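Local coordinates for protein probable glucarate dehydratase (Mycobacterium smegmatis str. MC2 155, PDB 3VDG) that probably belongs to the enolase superfamily and may dehydrate the sugar diacid glucarate at a metal site on its barrel domain, at residues A[79-82]-A[83-87]; A[134-137]-A[138-142]; A[219-222]-A[223-226]; A[198-201]-A[202-206]; A[330-333]-A[334-338]. All coordinates share one frame; numbering follows the deposited sequence. Where two conformers were deposited one is given.

In the fold
All five contacts are local, each between neighbouring turns of one helix or at its end. Contacts 1 and 2 touch each other on helices 79-92 and 131-151, beside the three-stranded antiparallel sheet; contact 2 is wholly buried, whereas contact 1 is only partly so and turns its glutamate and glutamine outward. Contacts 3, 4 and 5 lie on or at the ends of helices around the barrel strands. Of these, contact 3 is a surface helix start, where a carboxylate gathers backbone N-H groups; contact 4 is a mid-helix turn with an apolar inner side and arginines at the surface; and contact 5 is a helix end, closed by a glycine and packed against the second subunit.

Contact 1: residues A[79-82]-A[83-87]; sequences TVHL and ERLQA
Leu-85 lies over one face of the His-81 imidazole, its CG 4.2 Å from the ring centroid and 17° off the normal, a CH-pi contact one helical turn along. With chi1 at -165°, the histidine CG stands anti to its own backbone N, which brings the ring alongside the following turn. One residue earlier, Val-80 CG2 sits over the centre of the Arg-84 guanidinium, 3.7 Å from CZ, while the extended arginine chain runs beside the valine in the same direction. A branched aliphatic residue suits this place because it covers the flat cation without competing for its N-H groups. One water joins the two pairs: it lies 2.7 Å from His-81 ND1 and accepts from Arg-84 NH1 at 2.8 Å, in the guanidinium plane. Leu-82 CD2 meets Leu-85 CD1 at 4.2 Å, and both leucines face the antiparallel sheet. Farther out, Thr-75 OG1 holds His-81 NE2, and Asp-118 forms a salt bridge with Arg-84 NH2, fixing the far ends of both groups. Backbone bonds such as Leu-85 N to His-81 O, 2.8 Å, complete the i to i+4 pattern of an amphipathic alpha-helix laid against the three-stranded antiparallel sheet, here as the first turns of helix 79-92.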
loop_
_atom_site.group_PDB
_atom_site.type_symbol
_atom_site.label_atom_id
_atom_site.label_comp_id
_atom_site.label_asym_id
_atom_site.label_seq_id
_atom_site.Cartn_x
_atom_site.Cartn_y
_atom_site.Cartn_z
ATOM N N THR A 79 14.409 27.694 0.049
ATOM C CA THR A 79 13.460 28.810 -0.076
ATOM C C THR A 79 12.095 28.455 -0.679
ATOM O O THR A 79 11.041 28.718 -0.090
ATOM C CB THR A 79 14.088 29.941 -0.920
ATOM O OG1 THR A 79 15.283 30.387 -0.267
ATOM C CG2 THR A 79 13.122 31.108 -1.076
ATOM N N VAL A 80 12.111 27.879 -1.869
ATOM C CA VAL A 80 10.859 27.587 -2.571
ATOM C C VAL A 80 10.049 26.512 -1.816
ATOM O O VAL A 80 8.823 26.546 -1.797
ATOM C CB VAL A 80 11.142 27.166 -4.026
ATOM C CG1 VAL A 80 12.084 25.968 -4.058
ATOM C CG2 VAL A 80 9.850 26.838 -4.759
ATOM N N HIS A 81 10.736 25.567 -1.177
ATOM C CA HIS A 81 10.052 24.545 -0.376
ATOM C C HIS A 81 9.357 25.158 0.823
ATOM O O HIS A 81 8.238 24.790 1.146
ATOM C CB HIS A 81 11.048 23.458 0.069
ATOM C CG HIS A 81 10.393 22.187 0.592
ATOM N ND1 HIS A 81 9.538 21.454 -0.143
ATOM C CD2 HIS A 81 10.551 21.506 1.808
ATOM C CE1 HIS A 81 9.140 20.366 0.570
ATOM N NE2 HIS A 81 9.758 20.407 1.767
ATOM N N LEU A 82 10.009 26.094 1.507
ATOM C CA LEU A 82 9.367 26.792 2.636
ATOM C C LEU A 82 8.069 27.504 2.238
ATOM O O LEU A 82 7.076 27.499 2.993
ATOM C CB LEU A 82 10.325 27.803 3.275
ATOM C CG LEU A 82 11.544 27.225 3.986
ATOM C CD1 LEU A 82 12.361 28.362 4.582
ATOM C CD2 LEU A 82 11.126 26.244 5.075
ATOM N N GLU A 83 8.081 28.135 1.075
ATOM C CA GLU A 83 6.878 28.771 0.524
ATOM C C GLU A 83 5.799 27.740 0.242
ATOM O O GLU A 83 4.618 27.979 0.504
ATOM C CB GLU A 83 7.194 29.491 -0.791
ATOM C CG GLU A 83 8.184 30.634 -0.643
ATOM C CD GLU A 83 8.604 31.229 -1.978
ATOM O OE1 GLU A 83 8.156 30.732 -3.035
ATOM O OE2 GLU A 83 9.390 32.200 -1.968
ATOM N N ARG A 84 6.185 26.607 -0.336
ATOM C CA ARG A 84 5.199 25.552 -0.587
ATOM C C ARG A 84 4.628 25.004 0.716
ATOM O O ARG A 84 3.431 24.718 0.800
ATOM C CB ARG A 84 5.804 24.410 -1.415
ATOM C CG ARG A 84 5.968 24.800 -2.887
ATOM C CD ARG A 84 6.937 23.865 -3.592
ATOM N NE ARG A 84 7.117 24.238 -4.996
ATOM C CZ ARG A 84 8.087 23.773 -5.779
ATOM N NH1 ARG A 84 8.974 22.901 -5.311
ATOM N NH2 ARG A 84 8.164 24.170 -7.039
ATOM N N LEU A 85 5.484 24.839 1.718
ATOM C CA LEU A 85 5.023 24.322 2.999
ATOM C C LEU A 85 3.992 25.291 3.599
ATOM O O LEU A 85 3.007 24.859 4.187
ATOM C CB LEU A 85 6.182 24.126 3.966
ATOM C CG LEU A 85 7.182 23.025 3.614
ATOM C CD1 LEU A 85 8.361 23.076 4.576
ATOM C CD2 LEU A 85 6.502 21.664 3.639
ATOM N N GLN A 86 4.219 26.575 3.447
ATOM C CA GLN A 86 3.281 27.592 3.971
ATOM C C GLN A 86 1.956 27.504 3.228
ATOM O O GLN A 86 0.948 27.555 3.826
ATOM C CB GLN A 86 3.870 29.007 3.851
ATOM C CG GLN A 86 4.993 29.279 4.835
ATOM C CD GLN A 86 4.519 29.205 6.275
ATOM O OE1 GLN A 86 3.416 29.648 6.598
ATOM N NE2 GLN A 86 5.346 28.644 7.145
ATOM N N ALA A 87 1.984 27.346 1.923
ATOM C CA ALA A 87 0.753 27.215 1.153
ATOM C C ALA A 87 -0.026 25.928 1.538
ATOM O O ALA A 87 -1.253 25.932 1.623
ATOM C CB ALA A 87 1.054 27.245 -0.339
HETATM O O HOH W 1 9.549 21.800 -2.845
#

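Contact 2: residues A[134-137]-A[138-142]; sequences RVFS and PFEVA
The Phe-136 ring carries Glu-140 CB over one face, 3.9 Å from the centroid and 20° off the normal, displaced toward the rim; the Phe-139 ring instead turns an edge to backbone oxygens, with Val-135 O 3.2 Å from its CD2. Both belong to a proline-kinked alpha-helix, 131-151, buried between other helices and the antiparallel sheet. The glutamate meets the first ring with its aliphatic part, CG lying 3.5 Å from Phe-136 CZ, and its chain then bends at chi2 (-101°), carrying the carboxylate away from the ring. Ring and carboxylate planes are 65° apart. A buried acid needs partners, and here Leu-323 N binds OE1 while Gln-324 NE2 binds OE2, tying this helix to the start of helix 323-336. A large flat apolar side chain suits both ring positions because it fills the interface with a neighbouring helix: Phe-136 packs on Arg-104 and Ile-107 of helix 100-111, Phe-139 on Ala-88 and Ile-92 of helix 79-92. Pro-138 interrupts the backbone ladder because its nitrogen has no hydrogen to offer Arg-134 O, which instead lies 3.3 Å from Pro-138 CD. The kink also parts Phe-139 N from Val-135 O. The ladder resumes only at Glu-140, its N bonded to Phe-136 O at 2.9 Å, then Val-141 N to Ser-137 O. Serine suits this buried place because its hydroxyl finds a partner in His-317 O. The fit at this junction is tight: Ser-137 CB and Pro-138 CD are 3.3 Å apart, closer than carbon atoms usually pack.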
loop_
_atom_site.group_PDB
_atom_site.type_symbol
_atom_site.label_atom_id
_atom_site.label_comp_id
_atom_site.label_asym_id
_atom_site.label_seq_id
_atom_site.Cartn_x
_atom_site.Cartn_y
_atom_site.Cartn_z
ATOM N N ARG A 134 6.795 15.567 -1.713
ATOM C CA ARG A 134 7.768 16.214 -0.837
ATOM C C ARG A 134 7.096 17.203 0.115
ATOM O O ARG A 134 7.515 17.344 1.263
ATOM C CB ARG A 134 8.845 16.936 -1.663
ATOM C CG ARG A 134 9.960 16.016 -2.141
ATOM C CD ARG A 134 10.973 16.781 -2.981
ATOM N NE ARG A 134 10.411 17.086 -4.291
ATOM C CZ ARG A 134 11.060 17.737 -5.251
ATOM N NH1 ARG A 134 12.309 18.168 -5.058
ATOM N NH2 ARG A 134 10.456 17.945 -6.411
ATOM N N VAL A 135 6.059 17.893 -0.364
ATOM C CA VAL A 135 5.359 18.883 0.475
ATOM C C VAL A 135 4.409 18.213 1.466
ATOM O O VAL A 135 4.355 18.593 2.619
ATOM C CB VAL A 135 4.623 19.925 -0.387
ATOM C CG1 VAL A 135 3.849 20.893 0.502
ATOM C CG2 VAL A 135 5.638 20.671 -1.265
ATOM N N PHE A 136 3.711 17.173 1.009
ATOM C CA PHE A 136 2.754 16.422 1.828
ATOM C C PHE A 136 3.469 15.657 2.933
ATOM O O PHE A 136 3.002 15.599 4.072
ATOM C CB PHE A 136 1.978 15.467 0.902
ATOM C CG PHE A 136 1.115 14.439 1.605
ATOM C CD1 PHE A 136 0.119 14.815 2.500
ATOM C CD2 PHE A 136 1.250 13.084 1.296
ATOM C CE1 PHE A 136 -0.686 13.858 3.115
ATOM C CE2 PHE A 136 0.452 12.127 1.905
ATOM C CZ PHE A 136 -0.525 12.515 2.815
ATOM N N SER A 137 4.616 15.073 2.599
ATOM C CA SER A 137 5.313 14.208 3.543
ATOM C C SER A 137 5.350 14.676 5.019
ATOM O O SER A 137 4.871 13.960 5.905
ATOM C CB SER A 137 6.739 13.933 3.037
ATOM O OG SER A 137 7.409 13.102 3.956
ATOM N N PRO A 138 5.949 15.856 5.309
ATOM C CA PRO A 138 6.053 16.244 6.724
ATOM C C PRO A 138 4.699 16.439 7.415
ATOM O O PRO A 138 4.575 16.210 8.629
ATOM C CB PRO A 138 6.792 17.595 6.674
ATOM C CG PRO A 138 6.521 18.124 5.298
ATOM C CD PRO A 138 6.518 16.884 4.414
ATOM N N PHE A 139 3.693 16.863 6.665
ATOM C CA PHE A 139 2.362 17.002 7.255
ATOM C C PHE A 139 1.748 15.646 7.542
ATOM O O PHE A 139 1.073 15.462 8.562
ATOM C CB PHE A 139 1.447 17.839 6.369
ATOM C CG PHE A 139 1.905 19.252 6.235
ATOM C CD1 PHE A 139 1.717 20.159 7.277
ATOM C CD2 PHE A 139 2.567 19.668 5.089
ATOM C CE1 PHE A 139 2.182 21.463 7.180
ATOM C CE2 PHE A 139 3.023 20.982 4.980
ATOM C CZ PHE A 139 2.821 21.877 6.023
ATOM N N GLU A 140 1.992 14.689 6.648
ATOM C CA GLU A 140 1.495 13.329 6.853
ATOM C C GLU A 140 2.163 12.712 8.071
ATOM O O GLU A 140 1.519 12.036 8.871
ATOM C CB GLU A 140 1.773 12.467 5.617
ATOM C CG GLU A 140 1.074 11.119 5.626
ATOM C CD GLU A 140 1.978 9.955 6.037
ATOM O OE1 GLU A 140 3.120 10.183 6.514
ATOM O OE2 GLU A 140 1.538 8.790 5.878
ATOM N N VAL A 141 3.463 12.930 8.226
ATOM C CA VAL A 141 4.175 12.353 9.387
ATOM C C VAL A 141 3.627 12.985 10.675
ATOM O O VAL A 141 3.348 12.287 11.642
ATOM C CB VAL A 141 5.705 12.555 9.287
ATOM C CG1 VAL A 141 6.393 12.237 10.616
ATOM C CG2 VAL A 141 6.293 11.654 8.184
ATOM N N ALA A 142 3.451 14.307 10.663
ATOM C CA ALA A 142 2.871 15.002 11.808
ATOM C C ALA A 142 1.436 14.525 12.110
ATOM O O ALA A 142 1.026 14.429 13.285
ATOM C CB ALA A 142 2.910 16.521 11.587
#

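Contact 3: residues A[219-222]-A[223-226]; sequences VFAP and EEEM
Two backbone N-H groups converge on one carboxylate oxygen: Val-219 N and Phe-220 N each stand 2.9 Å from Glu-225 OE2. The valine N-H arrives on the syn side, 25° out of the carboxylate plane, and the phenylalanine N-H from above the same face, 53° out of it. The glutamate reaches back from the helix to the loop with an extended chain beyond CG (chi2 -167°), a span suited to glutamate's length. Its other oxygen, OE1, accepts from Gly-218 N and from a water at 2.7 Å that also donates to Phe-220 O. In the backbone, Ala-221 O, at the N-cap residue, accepts from Glu-225 N at 3.1 Å and weakly from Glu-224 N, while Pro-222 O takes Met-226 N at 2.8 Å. Proline suits the first turn, where its missing N-H costs nothing. Van der Waals contacts are few: Glu-224 OE1 lies 3.8 Å from Phe-220 CD1, obliquely to a ring that also packs edge-to-face with Tyr-175. Pro-222 rests on Trp-249 and Trp-445. Three loop N-H groups and a water thus surround a buried carboxylate, an arrangement that would probably stabilise its negative charge and holds the loop after strand 213-216 against helix 222-235.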
loop_
_atom_site.group_PDB
_atom_site.type_symbol
_atom_site.label_atom_id
_atom_site.label_comp_id
_atom_site.label_asym_id
_atom_site.label_seq_id
_atom_site.Cartn_x
_atom_site.Cartn_y
_atom_site.Cartn_z
ATOM N N VAL A 219 33.917 10.342 -6.326
ATOM C CA VAL A 219 34.848 11.423 -5.967
ATOM C C VAL A 219 36.269 11.181 -6.515
ATOM O O VAL A 219 36.894 12.095 -7.041
ATOM C CB VAL A 219 34.893 11.641 -4.438
ATOM C CG1 VAL A 219 35.933 12.694 -4.079
ATOM C CG2 VAL A 219 33.504 12.057 -3.907
ATOM N N PHE A 220 36.775 9.961 -6.368
ATOM C CA PHE A 220 38.092 9.597 -6.897
ATOM C C PHE A 220 37.891 8.552 -7.982
ATOM O O PHE A 220 36.801 7.987 -8.109
ATOM C CB PHE A 220 39.012 9.067 -5.789
ATOM C CG PHE A 220 39.433 10.119 -4.795
ATOM C CD1 PHE A 220 40.500 10.959 -5.067
ATOM C CD2 PHE A 220 38.757 10.274 -3.590
ATOM C CE1 PHE A 220 40.886 11.948 -4.163
ATOM C CE2 PHE A 220 39.137 11.261 -2.674
ATOM C CZ PHE A 220 40.210 12.100 -2.963
ATOM N N ALA A 221 38.937 8.294 -8.763
ATOM C CA ALA A 221 38.864 7.346 -9.870
ATOM C C ALA A 221 38.348 6.000 -9.367
ATOM O O ALA A 221 38.635 5.618 -8.242
ATOM C CB ALA A 221 40.252 7.177 -10.516
ATOM N N PRO A 222 37.582 5.278 -10.205
ATOM C CA PRO A 222 36.958 4.044 -9.749
ATOM C C PRO A 222 37.958 3.074 -9.119
ATOM O O PRO A 222 37.661 2.447 -8.092
ATOM C CB PRO A 222 36.367 3.441 -11.029
ATOM C CG PRO A 222 36.271 4.557 -12.008
ATOM C CD PRO A 222 37.090 5.714 -11.520
ATOM N N GLU A 223 39.141 2.930 -9.701
ATOM C CA GLU A 223 40.061 1.953 -9.144
ATOM C C GLU A 223 40.528 2.325 -7.734
ATOM O O GLU A 223 40.791 1.443 -6.916
ATOM C CB GLU A 223 41.209 1.637 -10.113
ATOM C CG GLU A 223 40.729 0.838 -11.319
ATOM C CD GLU A 223 41.849 0.372 -12.226
ATOM O OE1 GLU A 223 41.992 -0.857 -12.404
ATOM O OE2 GLU A 223 42.584 1.231 -12.755
ATOM N N GLU A 224 40.589 3.615 -7.430
ATOM C CA GLU A 224 40.909 4.042 -6.067
ATOM C C GLU A 224 39.752 3.836 -5.081
ATOM O O GLU A 224 39.980 3.536 -3.897
ATOM C CB GLU A 224 41.332 5.514 -6.047
ATOM C CG GLU A 224 42.604 5.773 -6.838
ATOM C CD GLU A 224 42.953 7.243 -6.909
ATOM O OE1 GLU A 224 42.712 7.968 -5.919
ATOM O OE2 GLU A 224 43.475 7.673 -7.959
ATOM N N GLU A 225 38.517 4.025 -5.549
ATOM C CA GLU A 225 37.337 3.738 -4.701
ATOM C C GLU A 225 37.173 2.219 -4.484
ATOM O O GLU A 225 36.800 1.774 -3.391
ATOM C CB GLU A 225 36.071 4.422 -5.267
ATOM C CG GLU A 225 36.296 5.928 -5.413
ATOM C CD GLU A 225 35.033 6.743 -5.667
ATOM O OE1 GLU A 225 34.086 6.231 -6.313
ATOM O OE2 GLU A 225 35.021 7.928 -5.245
ATOM N N MET A 226 37.488 1.419 -5.508
ATOM C CA MET A 226 37.519 -0.037 -5.337
ATOM C C MET A 226 38.567 -0.433 -4.294
ATOM O O MET A 226 38.357 -1.339 -3.499
ATOM C CB MET A 226 37.810 -0.737 -6.671
ATOM C CG MET A 226 36.726 -0.527 -7.719
ATOM S SD MET A 226 37.181 -1.044 -9.389
ATOM C CE MET A 226 37.109 -2.823 -9.255
HETATM O O HOH W 2 34.475 6.810 -8.965
#

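Contact 4: residues A[198-201]-A[202-206]; sequences VAQA and RRMID
Ile-205 N gives its hydrogen to Ala-201 O at 2.8 Å, with an N-H...O angle of 163°. It belongs to the regular i to i+4 ladder of helix 194-208, the helix of a beta-alpha-beta crossover between parallel strands 166-174 and 213-216, as in the barrel domain of the enolase superfamily. Over this bond the isoleucine folds back, CG1 lying 3.3 Å from Ala-201 O, because chi1 of -70° puts that branch beside its own backbone N. Its CD1 approaches Ala-201 CB at 4.4 Å. Alanine's small methyl suits the inner side, where it meets Leu-173 of the strand and Leu-232 of helix 222-235. One turn beyond Gln-200, Met-204 also packs inward, on Ala-171 and Leu-173, a flexible, unbranched chain fitting against the sheet. The buried Gln-200 amide is held by Phe-174 O, which accepts from NE2. The exposed Arg-203 makes a cation-pi contact with Trp-188. Val-198 and Arg-202 run side by side, pointing the same way, along the flank toward helix 222-235, where both touch Ala-235, and the long, exposed arginine can carry its charge to the surface. Val-198 CG1 covers part of the guanidinium itself, meeting it obliquely, 3.8 Å from Arg-202 NE.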
loop_
_atom_site.group_PDB
_atom_site.type_symbol
_atom_site.label_atom_id
_atom_site.label_comp_id
_atom_site.label_asym_id
_atom_site.label_seq_id
_atom_site.Cartn_x
_atom_site.Cartn_y
_atom_site.Cartn_z
ATOM N N VAL A 198 39.167 3.676 5.936
ATOM C CA VAL A 198 39.165 2.618 6.939
ATOM C C VAL A 198 39.220 3.210 8.352
ATOM O O VAL A 198 38.532 2.743 9.252
ATOM C CB VAL A 198 40.322 1.609 6.727
ATOM C CG1 VAL A 198 40.497 0.733 7.966
ATOM C CG2 VAL A 198 40.080 0.748 5.492
ATOM N N ALA A 199 40.010 4.262 8.547
ATOM C CA ALA A 199 40.107 4.888 9.864
ATOM C C ALA A 199 38.775 5.510 10.273
ATOM O O ALA A 199 38.376 5.473 11.430
ATOM C CB ALA A 199 41.199 5.952 9.873
ATOM N N GLN A 200 38.097 6.110 9.307
ATOM C CA GLN A 200 36.822 6.743 9.560
ATOM C C GLN A 200 35.805 5.674 9.962
ATOM O O GLN A 200 35.054 5.861 10.913
ATOM C CB GLN A 200 36.374 7.478 8.308
ATOM C CG GLN A 200 35.050 8.200 8.443
ATOM C CD GLN A 200 34.627 8.828 7.119
ATOM O OE1 GLN A 200 33.681 8.376 6.498
ATOM N NE2 GLN A 200 35.348 9.860 6.678
ATOM N N ALA A 201 35.806 4.549 9.251
ATOM C CA ALA A 201 34.933 3.413 9.575
ATOM C C ALA A 201 35.157 2.908 11.005
ATOM O O ALA A 201 34.207 2.624 11.731
ATOM C CB ALA A 201 35.145 2.277 8.586
ATOM N N ARG A 202 36.415 2.777 11.408
ATOM C CA ARG A 202 36.705 2.290 12.759
ATOM C C ARG A 202 36.136 3.224 13.818
ATOM O O ARG A 202 35.526 2.776 14.798
ATOM C CB ARG A 202 38.210 2.142 12.971
ATOM C CG ARG A 202 38.836 0.977 12.247
ATOM C CD ARG A 202 40.299 0.859 12.646
ATOM N NE ARG A 202 41.078 0.087 11.685
ATOM C CZ ARG A 202 40.974 -1.228 11.540
ATOM N NH1 ARG A 202 40.114 -1.909 12.285
ATOM N NH2 ARG A 202 41.722 -1.859 10.650
ATOM N N ARG A 203 36.336 4.525 13.625
ATOM C CA ARG A 203 35.860 5.507 14.578
ATOM C C ARG A 203 34.336 5.448 14.661
ATOM O O ARG A 203 33.763 5.444 15.741
ATOM C CB ARG A 203 36.322 6.906 14.171
ATOM C CG ARG A 203 36.065 7.991 15.209
ATOM C CD ARG A 203 36.735 9.304 14.810
ATOM N NE ARG A 203 36.719 10.298 15.887
ATOM C CZ ARG A 203 35.782 11.236 16.042
ATOM N NH1 ARG A 203 34.767 11.329 15.195
ATOM N NH2 ARG A 203 35.856 12.093 17.049
ATOM N N MET A 204 33.679 5.390 13.507
ATOM C CA MET A 204 32.211 5.410 13.463
ATOM C C MET A 204 31.610 4.122 14.034
ATOM O O MET A 204 30.650 4.145 14.813
ATOM C CB MET A 204 31.742 5.622 12.023
ATOM C CG MET A 204 30.318 6.119 11.901
ATOM S SD MET A 204 29.805 6.217 10.159
ATOM C CE MET A 204 30.633 7.712 9.654
ATOM N N ILE A 205 32.185 2.991 13.665
ATOM C CA ILE A 205 31.673 1.714 14.125
ATOM C C ILE A 205 31.954 1.425 15.611
ATOM O O ILE A 205 31.145 0.783 16.282
ATOM C CB ILE A 205 32.184 0.575 13.243
ATOM C CG1 ILE A 205 31.517 0.668 11.853
ATOM C CG2 ILE A 205 31.900 -0.769 13.891
ATOM C CD1 ILE A 205 32.215 -0.131 10.780
ATOM N N ASP A 206 33.084 1.905 16.129
ATOM C CA ASP A 206 33.342 1.861 17.581
ATOM C C ASP A 206 32.261 2.621 18.333
ATOM O O ASP A 206 31.838 2.207 19.398
ATOM C CB ASP A 206 34.695 2.494 17.926
ATOM C CG ASP A 206 35.869 1.595 17.569
ATOM O OD1 ASP A 206 35.625 0.424 17.232
ATOM O OD2 ASP A 206 37.031 2.061 17.619
#

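Contact 5: residues A[330-333]-A[334-338]; sequences AGIC and DTFGL
Ala-330 O receives Asp-334 N at 3.0 Å, and the same carbonyl also accepts from Asn-364 ND2. The next oxygen, Gly-331 O, is gripped twice by one residue: Thr-335 N comes at 2.9 Å and Thr-335 OG1 at 2.8 Å, from opposite faces of the carbonyl plane. Chi1 of -63° sets the threonine hydroxyl beside its own backbone N, from where it donates back one turn, suiting a partly exposed threonine. Ile-332 O bonds Phe-336 N and also lies at the edge of the phenylalanine ring, in its plane, 3.3 Å from CD1; the branch CG2 of Ile-332 touches that same CD1 at 3.9 Å. Cys-333 O takes Leu-338 N at 2.8 Å, the 6→1 bond of a Schellman motif that ends the helix. Gly-337 turns the chain with positive phi (75°), a conformation easiest without a side chain. Leu-338 then comes back so that its CB meets Cys-333 CB at 3.9 Å, an apolar closure over the last turn. Both of these residues face Val-313 of strand 312-315, while Ile-332 and Phe-336 lean on helix 301-307; the Phe-336 ring stacks on Phe-336 of the second subunit, placing this helix end at the dimer interface.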
loop_
_atom_site.group_PDB
_atom_site.type_symbol
_atom_site.label_atom_id
_atom_site.label_comp_id
_atom_site.label_asym_id
_atom_site.label_seq_id
_atom_site.Cartn_x
_atom_site.Cartn_y
_atom_site.Cartn_z
ATOM N N ALA A 330 6.747 -0.189 -0.441
ATOM C CA ALA A 330 7.299 -1.461 0.024
ATOM C C ALA A 330 6.513 -2.633 -0.552
ATOM O O ALA A 330 7.105 -3.629 -0.957
ATOM C CB ALA A 330 7.321 -1.537 1.563
ATOM N N GLY A 331 5.186 -2.514 -0.563
ATOM C CA GLY A 331 4.315 -3.565 -1.094
ATOM C C GLY A 331 4.472 -3.713 -2.605
ATOM O O GLY A 331 4.430 -4.812 -3.135
ATOM N N ILE A 332 4.684 -2.611 -3.307
ATOM C CA ILE A 332 4.927 -2.700 -4.748
ATOM C C ILE A 332 6.246 -3.435 -5.013
ATOM O O ILE A 332 6.314 -4.309 -5.868
ATOM C CB ILE A 332 4.970 -1.311 -5.416
ATOM C CG1 ILE A 332 3.593 -0.650 -5.383
ATOM C CG2 ILE A 332 5.459 -1.433 -6.849
ATOM C CD1 ILE A 332 3.636 0.852 -5.665
ATOM N N CYS A 333 7.295 -3.077 -4.275
ATOM C CA CYS A 333 8.588 -3.761 -4.403
ATOM C C CYS A 333 8.455 -5.257 -4.141
ATOM O O CYS A 333 8.959 -6.086 -4.913
ATOM C CB CYS A 333 9.635 -3.158 -3.457
ATOM S SG CYS A 333 10.152 -1.517 -4.026
ATOM N N ASP A 334 7.780 -5.608 -3.054
ATOM C CA ASP A 334 7.562 -7.021 -2.739
ATOM C C ASP A 334 6.840 -7.715 -3.894
ATOM O O ASP A 334 7.224 -8.797 -4.314
ATOM C CB ASP A 334 6.743 -7.164 -1.464
ATOM C CG ASP A 334 6.814 -8.579 -0.885
ATOM O OD1 ASP A 334 7.844 -9.248 -1.072
ATOM O OD2 ASP A 334 5.839 -9.030 -0.262
ATOM N N THR A 335 5.805 -7.078 -4.421
ATOM C CA THR A 335 5.002 -7.681 -5.494
ATOM C C THR A 335 5.821 -7.893 -6.769
ATOM O O THR A 335 5.702 -8.916 -7.429
ATOM C CB THR A 335 3.798 -6.777 -5.821
ATOM O OG1 THR A 335 2.970 -6.690 -4.663
ATOM C CG2 THR A 335 2.972 -7.325 -6.989
ATOM N N PHE A 336 6.634 -6.911 -7.126
ATOM C CA PHE A 336 7.370 -6.976 -8.387
ATOM C C PHE A 336 8.789 -7.536 -8.243
ATOM O O PHE A 336 9.595 -7.457 -9.163
ATOM C CB PHE A 336 7.362 -5.611 -9.069
ATOM C CG PHE A 336 6.040 -5.282 -9.689
ATOM C CD1 PHE A 336 5.007 -4.768 -8.915
ATOM C CD2 PHE A 336 5.811 -5.527 -11.048
ATOM C CE1 PHE A 336 3.762 -4.499 -9.478
ATOM C CE2 PHE A 336 4.576 -5.246 -11.618
ATOM C CZ PHE A 336 3.546 -4.736 -10.831
ATOM N N GLY A 337 9.091 -8.100 -7.083
ATOM C CA GLY A 337 10.358 -8.806 -6.880
ATOM C C GLY A 337 11.572 -7.915 -6.712
ATOM O O GLY A 337 12.699 -8.327 -7.016
ATOM N N LEU A 338 11.362 -6.705 -6.198
ATOM C CA LEU A 338 12.462 -5.769 -5.942
ATOM C C LEU A 338 12.817 -5.750 -4.460
ATOM O O LEU A 338 11.925 -5.805 -3.599
ATOM C CB LEU A 338 12.028 -4.357 -6.350
ATOM C CG LEU A 338 11.598 -4.162 -7.810
ATOM C CD1 LEU A 338 11.084 -2.742 -8.018
ATOM C CD2 LEU A 338 12.758 -4.459 -8.745
#